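Local coordinates for Ton_1535 (Thermococcus onnurineus, PDB 3ZPJ), which is of unknown function but folds as an all-helical alpha-solenoid that contains a left-handed helical turn, at residues I309-A320 / I335-I344. Sequence-based numbering, arbitrary orientation.
Sequences IHKRSEALKAIA and IIESIPDPKI
Ser313 turns OG beside its own backbone N (chi1 -79°), and Pro340 and Asp341 close over that hydroxyl from the turn. Asp341 N donates to Ser313 OG at 2.9 Å, with an N-H...O angle of 151°. The same OG donates to Ile309 O one helical turn back, at 3.1 Å. Ile309 O also takes the helix bond from Ser313 N. The hydroxyl is thus gripped as donor and acceptor, which fixes its rotation and satisfies a buried polar atom. It also gives the loop amide a partner.

Pro340 lies against the start of helix 309-325. Its CB meets Ile309 CG1 at 3.6 Å, the two side chains running past each other in opposite directions. Ile309 CG1 lies anti to the backbone N (chi1 -162°), which carries it to the proline. On the CG side the Arg312 side chain crosses the ring at about a right angle, with NH2 3.7 Å from Pro340 CG. Arg312 NH1 is hydrogen-bonded to Ile306 O, just before the helix.

Further along, Leu316 CB packs on Ile339 CG1. Ile335 CG2 reaches Ala320 CB at 3.8 Å, and Ile336 CD1 comes equally near that methyl. Ile344 sets CD1 against Ser313 CB, while its CG2 meets Lys317 CD at 3.9 Å. Leu300 of helix 296-303 touches Leu316 and Ile319. Asp341 N-caps helix 342-351 through a weak bond from Lys343 N to OD1. Near the C-terminal end of the alpha-solenoid, helix 309-325 packs against helix 332-338, the Pro340 turn and the start of helix 342-351.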
loop_
_atom_site.group_PDB
_atom_site.type_symbol
_atom_site.label_atom_id
_atom_site.label_comp_id
_atom_site.label_asym_id
_atom_site.label_seq_id
_atom_site.Cartn_x
_atom_site.Cartn_y
_atom_site.Cartn_z
ATOM N N ILE A 309 -33.007 3.252 0.707
ATOM C CA ILE A 309 -33.860 2.626 1.706
ATOM C C ILE A 309 -33.230 1.388 2.359
ATOM O O ILE A 309 -33.457 1.113 3.536
ATOM C CB ILE A 309 -35.285 2.344 1.130
ATOM C CG1 ILE A 309 -36.285 2.123 2.250
ATOM C CG2 ILE A 309 -35.280 1.175 0.162
ATOM C CD1 ILE A 309 -37.695 1.977 1.758
ATOM N N HIS A 310 -32.400 0.667 1.618
ATOM C CA HIS A 310 -31.798 -0.545 2.159
ATOM C C HIS A 310 -30.570 -0.240 2.999
ATOM O O HIS A 310 -30.372 -0.825 4.068
ATOM C CB HIS A 310 -31.472 -1.529 1.036
ATOM C CG HIS A 310 -32.674 -1.942 0.242
ATOM N ND1 HIS A 310 -33.013 -1.355 -0.958
ATOM C CD2 HIS A 310 -33.635 -2.863 0.494
ATOM C CE1 HIS A 310 -34.124 -1.904 -1.419
ATOM N NE2 HIS A 310 -34.522 -2.822 -0.556
ATOM N N LYS A 311 -29.747 0.681 2.517
ATOM C CA LYS A 311 -28.567 1.081 3.263
ATOM C C LYS A 311 -28.985 1.717 4.582
ATOM O O LYS A 311 -28.359 1.494 5.613
ATOM C CB LYS A 311 -27.695 2.040 2.452
ATOM C CG LYS A 311 -26.379 1.419 2.000
ATOM C CD LYS A 311 -26.622 0.310 0.986
ATOM C CE LYS A 311 -25.389 -0.549 0.792
ATOM N NZ LYS A 311 -25.124 -1.402 1.987
ATOM N N ARG A 312 -30.062 2.492 4.544
ATOM C CA ARG A 312 -30.565 3.125 5.750
ATOM C C ARG A 312 -31.004 2.046 6.739
ATOM O O ARG A 312 -30.711 2.129 7.939
ATOM C CB ARG A 312 -31.714 4.096 5.428
ATOM C CG ARG A 312 -32.395 4.688 6.657
ATOM C CD ARG A 312 -33.178 5.950 6.330
ATOM N NE ARG A 312 -34.521 5.669 5.831
ATOM C CZ ARG A 312 -34.883 5.707 4.547
ATOM N NH1 ARG A 312 -33.999 6.019 3.602
ATOM N NH2 ARG A 312 -36.136 5.430 4.207
ATOM N N SER A 313 -31.699 1.033 6.227
ATOM C CA SER A 313 -32.146 -0.077 7.057
ATOM C C SER A 313 -30.973 -0.751 7.755
ATOM O O SER A 313 -31.004 -0.972 8.961
ATOM C CB SER A 313 -32.935 -1.084 6.224
ATOM O OG SER A 313 -34.262 -0.621 6.010
ATOM N N GLU A 314 -29.928 -1.045 6.991
ATOM C CA GLU A 314 -28.737 -1.684 7.533
ATOM C C GLU A 314 -28.077 -0.847 8.629
ATOM O O GLU A 314 -27.801 -1.349 9.721
ATOM C CB GLU A 314 -27.740 -1.987 6.411
ATOM C CG GLU A 314 -28.206 -3.082 5.459
ATOM C CD GLU A 314 -27.487 -3.058 4.112
ATOM O OE1 GLU A 314 -26.251 -2.834 4.092
ATOM O OE2 GLU A 314 -28.166 -3.258 3.073
ATOM N N ALA A 315 -27.837 0.431 8.337
ATOM C CA ALA A 315 -27.151 1.325 9.273
ATOM C C ALA A 315 -27.932 1.484 10.579
ATOM O O ALA A 315 -27.354 1.540 11.663
ATOM C CB ALA A 315 -26.892 2.680 8.628
ATOM N N LEU A 316 -29.252 1.541 10.466
ATOM C CA LEU A 316 -30.097 1.706 11.636
ATOM C C LEU A 316 -30.031 0.467 12.522
ATOM O O LEU A 316 -30.071 0.567 13.749
ATOM C CB LEU A 316 -31.535 1.999 11.212
ATOM C CG LEU A 316 -31.814 3.433 10.755
ATOM C CD1 LEU A 316 -33.290 3.619 10.370
ATOM C CD2 LEU A 316 -31.428 4.415 11.850
ATOM N N LYS A 317 -29.925 -0.702 11.895
ATOM C CA LYS A 317 -29.832 -1.955 12.638
ATOM C C LYS A 317 -28.541 -1.987 13.447
ATOM O O LYS A 317 -28.573 -2.132 14.674
ATOM C CB LYS A 317 -29.898 -3.166 11.697
ATOM C CG LYS A 317 -29.708 -4.498 12.418
ATOM C CD LYS A 317 -30.119 -5.686 11.564
ATOM C CE LYS A 317 -28.927 -6.548 11.184
ATOM N NZ LYS A 317 -29.346 -7.778 10.454
ATOM N N ALA A 318 -27.416 -1.841 12.748
ATOM C CA ALA A 318 -26.092 -1.843 13.369
ATOM C C ALA A 318 -26.047 -0.961 14.612
ATOM O O ALA A 318 -25.623 -1.396 15.682
ATOM C CB ALA A 318 -25.037 -1.394 12.372
ATOM N N ILE A 319 -26.496 0.278 14.462
ATOM C CA ILE A 319 -26.520 1.208 15.581
ATOM C C ILE A 319 -27.311 0.616 16.739
ATOM O O ILE A 319 -26.896 0.700 17.895
ATOM C CB ILE A 319 -27.140 2.552 15.173
ATOM C CG1 ILE A 319 -26.215 3.290 14.198
ATOM C CG2 ILE A 319 -27.438 3.401 16.405
ATOM C CD1 ILE A 319 -26.884 4.483 13.502
ATOM N N ALA A 320 -28.439 -0.007 16.416
ATOM C CA ALA A 320 -29.322 -0.541 17.440
ATOM C C ALA A 320 -28.700 -1.738 18.149
ATOM O O ALA A 320 -28.876 -1.901 19.353
ATOM C CB ALA A 320 -30.669 -0.907 16.851
ATOM N N ILE A 335 -35.700 3.055 17.413
ATOM C CA ILE A 335 -34.795 2.891 16.292
ATOM C C ILE A 335 -35.195 1.688 15.458
ATOM O O ILE A 335 -35.213 1.749 14.231
ATOM C CB ILE A 335 -33.347 2.745 16.778
ATOM C CG1 ILE A 335 -32.844 4.083 17.309
ATOM C CG2 ILE A 335 -32.443 2.226 15.666
ATOM C CD1 ILE A 335 -31.366 4.087 17.667
ATOM N N ILE A 336 -35.527 0.597 16.132
ATOM C CA ILE A 336 -35.911 -0.613 15.432
ATOM C C ILE A 336 -37.177 -0.366 14.613
ATOM O O ILE A 336 -37.234 -0.727 13.436
ATOM C CB ILE A 336 -36.121 -1.774 16.404
ATOM C CG1 ILE A 336 -34.855 -1.996 17.235
ATOM C CG2 ILE A 336 -36.488 -3.037 15.641
ATOM C CD1 ILE A 336 -33.904 -2.975 16.633
ATOM N N GLU A 337 -38.172 0.267 15.236
ATOM C CA GLU A 337 -39.422 0.640 14.563
ATOM C C GLU A 337 -39.138 1.465 13.313
ATOM O O GLU A 337 -39.883 1.414 12.334
ATOM C CB GLU A 337 -40.321 1.474 15.489
ATOM C CG GLU A 337 -40.779 0.786 16.771
ATOM C CD GLU A 337 -41.750 1.644 17.589
ATOM O OE1 GLU A 337 -42.048 2.788 17.175
ATOM O OE2 GLU A 337 -42.218 1.171 18.648
ATOM N N SER A 338 -38.055 2.234 13.377
ATOM C CA SER A 338 -37.643 3.131 12.307
ATOM C C SER A 338 -37.134 2.407 11.063
ATOM O O SER A 338 -37.117 2.984 9.977
ATOM C CB SER A 338 -36.555 4.079 12.824
ATOM O OG SER A 338 -35.935 4.788 11.771
ATOM N N ILE A 339 -36.700 1.159 11.220
ATOM C CA ILE A 339 -36.133 0.424 10.090
ATOM C C ILE A 339 -37.201 0.199 9.024
ATOM O O ILE A 339 -38.215 -0.449 9.288
ATOM C CB ILE A 339 -35.543 -0.928 10.521
ATOM C CG1 ILE A 339 -34.544 -0.736 11.669
ATOM C CG2 ILE A 339 -34.886 -1.625 9.333
ATOM C CD1 ILE A 339 -33.993 -2.029 12.231
ATOM N N PRO A 340 -36.983 0.760 7.822
ATOM C CA PRO A 340 -37.943 0.678 6.708
ATOM C C PRO A 340 -38.106 -0.738 6.163
ATOM O O PRO A 340 -39.190 -1.115 5.754
ATOM C CB PRO A 340 -37.331 1.590 5.638
ATOM C CG PRO A 340 -36.387 2.483 6.389
ATOM C CD PRO A 340 -35.849 1.643 7.507
ATOM N N ASP A 341 -37.035 -1.516 6.144
ATOM C CA ASP A 341 -37.156 -2.897 5.715
ATOM C C ASP A 341 -37.666 -3.738 6.875
ATOM O O ASP A 341 -36.943 -3.947 7.850
ATOM C CB ASP A 341 -35.812 -3.425 5.235
ATOM C CG ASP A 341 -35.946 -4.683 4.419
ATOM O OD1 ASP A 341 -36.951 -5.415 4.590
ATOM O OD2 ASP A 341 -35.046 -4.940 3.592
ATOM N N PRO A 342 -38.920 -4.219 6.783
ATOM C CA PRO A 342 -39.469 -4.980 7.909
ATOM C C PRO A 342 -38.716 -6.297 8.103
ATOM O O PRO A 342 -38.537 -6.717 9.241
ATOM C CB PRO A 342 -40.933 -5.211 7.508
ATOM C CG PRO A 342 -40.951 -5.119 6.038
ATOM C CD PRO A 342 -39.854 -4.161 5.643
ATOM N N LYS A 343 -38.262 -6.913 7.015
ATOM C CA LYS A 343 -37.438 -8.114 7.102
ATOM C C LYS A 343 -36.225 -7.888 8.009
ATOM O O LYS A 343 -36.036 -8.597 9.002
ATOM C CB LYS A 343 -36.976 -8.550 5.714
ATOM C CG LYS A 343 -35.952 -9.670 5.751
ATOM C CD LYS A 343 -35.586 -10.131 4.359
ATOM C CE LYS A 343 -34.690 -11.354 4.408
ATOM N NZ LYS A 343 -34.383 -11.849 3.041
ATOM N N ILE A 344 -35.413 -6.896 7.656
ATOM C CA ILE A 344 -34.291 -6.467 8.480
ATOM C C ILE A 344 -34.730 -6.086 9.895
ATOM O O ILE A 344 -34.066 -6.441 10.866
ATOM C CB ILE A 344 -33.549 -5.299 7.826
ATOM C CG1 ILE A 344 -32.775 -5.804 6.612
ATOM C CG2 ILE A 344 -32.602 -4.629 8.809
ATOM C CD1 ILE A 344 -31.893 -4.763 5.978
#